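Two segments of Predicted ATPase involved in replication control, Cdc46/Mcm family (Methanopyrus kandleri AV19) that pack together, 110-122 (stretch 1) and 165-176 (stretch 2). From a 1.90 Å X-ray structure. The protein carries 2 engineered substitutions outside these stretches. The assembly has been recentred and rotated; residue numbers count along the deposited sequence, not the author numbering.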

# COMPACT_ATOMS: atom_id res chain seq x y z
N ARG A 110 6.38 -9.49 -17.46
CA ARG A 110 7.64 -10.20 -17.73
C ARG A 110 8.50 -9.39 -18.70
O ARG A 110 8.21 -9.37 -19.89
CB ARG A 110 7.38 -11.60 -18.31
CG ARG A 110 6.81 -12.61 -17.32
CD ARG A 110 7.70 -12.75 -16.09
NE ARG A 110 6.98 -13.38 -14.98
CZ ARG A 110 7.06 -14.67 -14.68
NH1 ARG A 110 7.84 -15.47 -15.40
NH2 ARG A 110 6.37 -15.16 -13.66
N ILE A 111 9.54 -8.73 -18.21
CA ILE A 111 10.28 -7.76 -19.05
C ILE A 111 11.31 -8.36 -20.03
O ILE A 111 11.62 -7.75 -21.05
CB ILE A 111 10.97 -6.63 -18.23
CG1 ILE A 111 12.15 -7.17 -17.41
CG2 ILE A 111 9.95 -5.89 -17.34
CD1 ILE A 111 13.36 -6.21 -17.37
N ARG A 112 11.85 -9.53 -19.71
CA ARG A 112 12.96 -10.08 -20.51
C ARG A 112 12.62 -10.29 -21.99
O ARG A 112 13.42 -9.94 -22.86
CB ARG A 112 13.49 -11.37 -19.86
CG ARG A 112 14.85 -11.83 -20.38
CD ARG A 112 15.48 -12.84 -19.43
NE ARG A 112 16.61 -13.53 -20.05
CZ ARG A 112 17.59 -14.14 -19.37
NH1 ARG A 112 17.61 -14.13 -18.04
NH2 ARG A 112 18.57 -14.74 -20.03
N PRO A 113 11.43 -10.85 -22.30
CA PRO A 113 11.09 -11.03 -23.72
C PRO A 113 10.91 -9.71 -24.46
O PRO A 113 10.90 -9.70 -25.69
CB PRO A 113 9.75 -11.77 -23.67
CG PRO A 113 9.70 -12.39 -22.31
CD PRO A 113 10.36 -11.38 -21.43
N MET A 114 10.79 -8.61 -23.71
CA MET A 114 10.59 -7.28 -24.29
C MET A 114 11.90 -6.53 -24.55
O MET A 114 11.89 -5.30 -24.66
CB MET A 114 9.68 -6.40 -23.41
CG MET A 114 8.28 -6.96 -23.13
SD MET A 114 7.30 -7.25 -24.60
CE MET A 114 6.94 -5.58 -25.13
N ASP A 115 13.02 -7.25 -24.67
CA ASP A 115 14.31 -6.57 -24.85
C ASP A 115 14.24 -5.62 -26.04
O ASP A 115 13.69 -5.97 -27.08
CB ASP A 115 15.47 -7.54 -25.05
CG ASP A 115 16.82 -6.89 -24.78
OD1 ASP A 115 16.90 -6.04 -23.87
OD2 ASP A 115 17.80 -7.20 -25.45
N GLY A 116 14.79 -4.42 -25.87
CA GLY A 116 14.82 -3.41 -26.94
C GLY A 116 13.59 -2.51 -27.03
O GLY A 116 13.64 -1.49 -27.71
N ALA A 117 12.53 -2.88 -26.31
CA ALA A 117 11.22 -2.24 -26.41
C ALA A 117 10.96 -1.15 -25.36
O ALA A 117 11.48 -1.22 -24.22
CB ALA A 117 10.12 -3.29 -26.34
N LEU A 118 10.14 -0.17 -25.74
CA LEU A 118 9.58 0.80 -24.82
C LEU A 118 8.41 0.15 -24.09
O LEU A 118 7.49 -0.39 -24.73
CB LEU A 118 9.08 2.04 -25.58
CG LEU A 118 8.28 3.06 -24.76
CD1 LEU A 118 9.22 3.84 -23.85
CD2 LEU A 118 7.57 3.98 -25.73
N ILE A 119 8.46 0.20 -22.77
CA ILE A 119 7.43 -0.42 -21.94
C ILE A 119 7.19 0.43 -20.69
O ILE A 119 7.99 1.31 -20.38
CB ILE A 119 7.81 -1.88 -21.51
CG1 ILE A 119 8.91 -1.87 -20.43
CG2 ILE A 119 8.22 -2.73 -22.73
CD1 ILE A 119 9.00 -3.13 -19.61
N SER A 120 6.11 0.14 -19.97
CA SER A 120 6.04 0.57 -18.57
C SER A 120 5.93 -0.64 -17.65
O SER A 120 5.45 -1.71 -18.06
CB SER A 120 4.89 1.56 -18.32
OG SER A 120 3.66 0.90 -18.08
N ILE A 121 6.47 -0.49 -16.44
CA ILE A 121 6.22 -1.44 -15.36
C ILE A 121 5.53 -0.70 -14.23
O ILE A 121 5.62 0.53 -14.13
CB ILE A 121 7.52 -2.15 -14.86
CG1 ILE A 121 8.55 -1.16 -14.29
CG2 ILE A 121 8.10 -3.00 -15.98
CD1 ILE A 121 9.69 -1.82 -13.49
N GLU A 122 4.83 -1.44 -13.38
CA GLU A 122 4.24 -0.85 -12.20
C GLU A 122 4.40 -1.81 -11.03
O GLU A 122 4.14 -3.01 -11.15
CB GLU A 122 2.77 -0.55 -12.46
CG GLU A 122 2.06 0.17 -11.32
CD GLU A 122 0.60 0.38 -11.65
OE1 GLU A 122 -0.15 -0.61 -11.68
OE2 GLU A 122 0.21 1.54 -11.90
N GLY A 165 10.23 3.16 -19.66
CA GLY A 165 11.62 2.98 -20.03
C GLY A 165 11.83 2.07 -21.21
O GLY A 165 10.89 1.54 -21.78
N ILE A 166 13.09 1.87 -21.56
CA ILE A 166 13.44 0.94 -22.61
C ILE A 166 14.24 -0.24 -21.99
O ILE A 166 15.18 -0.02 -21.22
CB ILE A 166 14.22 1.65 -23.75
CG1 ILE A 166 13.29 2.66 -24.47
CG2 ILE A 166 14.72 0.62 -24.77
CD1 ILE A 166 14.05 3.67 -25.36
N VAL A 167 13.85 -1.46 -22.32
CA VAL A 167 14.48 -2.66 -21.78
C VAL A 167 15.80 -2.91 -22.50
O VAL A 167 15.84 -2.91 -23.72
CB VAL A 167 13.57 -3.90 -21.96
CG1 VAL A 167 14.23 -5.17 -21.38
CG2 VAL A 167 12.22 -3.67 -21.34
N ARG A 168 16.87 -3.09 -21.73
CA ARG A 168 18.17 -3.45 -22.28
C ARG A 168 18.79 -4.54 -21.41
O ARG A 168 19.20 -4.28 -20.27
CB ARG A 168 19.08 -2.23 -22.36
CG ARG A 168 18.60 -1.19 -23.37
CD ARG A 168 19.67 -0.17 -23.71
NE ARG A 168 19.23 0.75 -24.76
CZ ARG A 168 18.50 1.85 -24.55
NH1 ARG A 168 18.10 2.18 -23.32
NH2 ARG A 168 18.16 2.61 -25.58
N SER A 169 18.82 -5.76 -21.95
CA SER A 169 19.36 -6.94 -21.28
C SER A 169 18.85 -7.10 -19.84
O SER A 169 19.61 -6.96 -18.88
CB SER A 169 20.90 -6.95 -21.33
OG SER A 169 21.35 -6.91 -22.68
N ALA A 170 17.56 -7.39 -19.73
CA ALA A 170 16.91 -7.65 -18.44
C ALA A 170 16.99 -6.50 -17.43
O ALA A 170 16.75 -6.71 -16.23
CB ALA A 170 17.43 -8.98 -17.81
N THR A 171 17.33 -5.30 -17.90
CA THR A 171 17.27 -4.07 -17.10
C THR A 171 16.42 -3.01 -17.81
O THR A 171 16.55 -2.81 -19.03
CB THR A 171 18.68 -3.50 -16.79
OG1 THR A 171 19.41 -4.42 -15.96
CG2 THR A 171 18.60 -2.15 -16.06
N LEU A 172 15.56 -2.34 -17.06
CA LEU A 172 14.76 -1.25 -17.59
C LEU A 172 15.54 0.04 -17.42
O LEU A 172 15.87 0.42 -16.30
CB LEU A 172 13.40 -1.17 -16.87
CG LEU A 172 12.41 -0.13 -17.43
CD1 LEU A 172 11.92 -0.57 -18.81
CD2 LEU A 172 11.23 0.04 -16.49
N ASP A 173 15.85 0.70 -18.54
CA ASP A 173 16.44 2.03 -18.50
C ASP A 173 15.33 3.05 -18.40
O ASP A 173 14.64 3.33 -19.37
CB ASP A 173 17.30 2.28 -19.75
CG ASP A 173 18.66 1.61 -19.65
OD1 ASP A 173 19.43 1.97 -18.74
OD2 ASP A 173 18.95 0.72 -20.48
N ALA A 174 15.17 3.62 -17.21
CA ALA A 174 14.07 4.52 -16.92
C ALA A 174 14.14 5.81 -17.75
O ALA A 174 15.20 6.43 -17.86
CB ALA A 174 14.03 4.83 -15.40
N LEU A 175 12.99 6.17 -18.32
CA LEU A 175 12.80 7.46 -18.99
C LEU A 175 11.98 8.42 -18.12
O LEU A 175 12.21 9.62 -18.11
CB LEU A 175 12.08 7.26 -20.32
CG LEU A 175 12.88 6.56 -21.42
CD1 LEU A 175 11.94 6.12 -22.53
CD2 LEU A 175 14.00 7.47 -21.98
N GLU A 176 11.00 7.87 -17.41
CA GLU A 176 10.24 8.64 -16.42
C GLU A 176 9.68 7.74 -15.32
O GLU A 176 9.49 6.54 -15.52
CB GLU A 176 9.11 9.49 -17.04
CG GLU A 176 8.42 8.95 -18.27
CD GLU A 176 7.43 9.96 -18.89
OE1 GLU A 176 6.50 10.40 -18.18
OE2 GLU A 176 7.58 10.30 -20.09
O HOH W 1 15.92 -8.23 -21.93

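Contact begins at Gly165, which forms an antiparallel hydrogen-bonded pair with Ile119: Ile119 N donates to Gly165 O at 2.9 Å (N-H...O angle 169°), and Gly165 N donates to Ile119 O at 3.0 Å (158°). The nearly fully extended backbone of Gly165 (phi/psi -175/-179) leaves no space for a side chain, since an ideal CB would lie 2.5 Å from Asp173 O, within the same stretch.

Ile166 faces Leu118 as the non-hydrogen-bonded pair, with a CA-CA separation of 4.5 Å. Such closeness allows two CA-H...O contacts, from Ile166 CA to Ala117 O at 3.3 Å and from Leu118 CA to Gly165 O at 3.4 Å. Both side chains lie on the same face of the sheet, where Leu118 CD1 comes within 4.3 Å of Ile166 CG1. On its other edge, Ile166 pairs with Asp173 through Ile166 N to Asp173 O (3.1 Å) and Asp173 N to Ile166 O (2.9 Å), so the strand through Ile166 lies between two partners here.

Val167 has the largest covered area, 107 Å² of its surface. Its backbone bonds twice to the type II turn Met114-Ala117: Val167 N donates to Ala117 O (3.0 Å, 164°), and Val167 O accepts from Gly116 N (2.8 Å, 151°). Glycine suits position 116, where phi/psi of 87/-12 would jam a CB against the preceding carbonyl. The CA-to-CB bond of Val167 points toward stretch 1, and its branched side chain packs against several residues: CG1 lies 4.2 Å from Ile111 CD1, while CG2 lies 3.7 Å from Ile119 CD1 and 4.3 Å from Met114 CB.

Arg168 adds little direct contact; its NH1 instead forms a salt bridge with Asp173 OD2 within stretch 2, with a weak hydrogen bond at 3.3 Å. At Ser169 the backbone supplies the link: Ser169 N donates to Asp115 OD1 at 2.7 Å (145°). Asp115, with chi1 at -161° (t), brings its carboxylate to this amide although its CA-to-CB bond points sideways.

Ala170 N donates to water 1 at 2.9 Å, and that water donates to Arg112 O at 3.2 Å, bridging the stretches. Ala170 O also lies 3.6 Å from Ile111 CD1, a van der Waals contact.

Leu172 is buried, and its CA-to-CB bond points toward stretch 1. Its two methyls have separate partners: CD1 is 3.7 Å from Ile119 CG1, and CD2 is 3.7 Å from Ile121 CG1, so its forked end suits this apolar site. Finally, after Asp173 and Ala174, Leu175 places CD1 3.8 Å from Leu118 CD1, adding a smaller apolar contact.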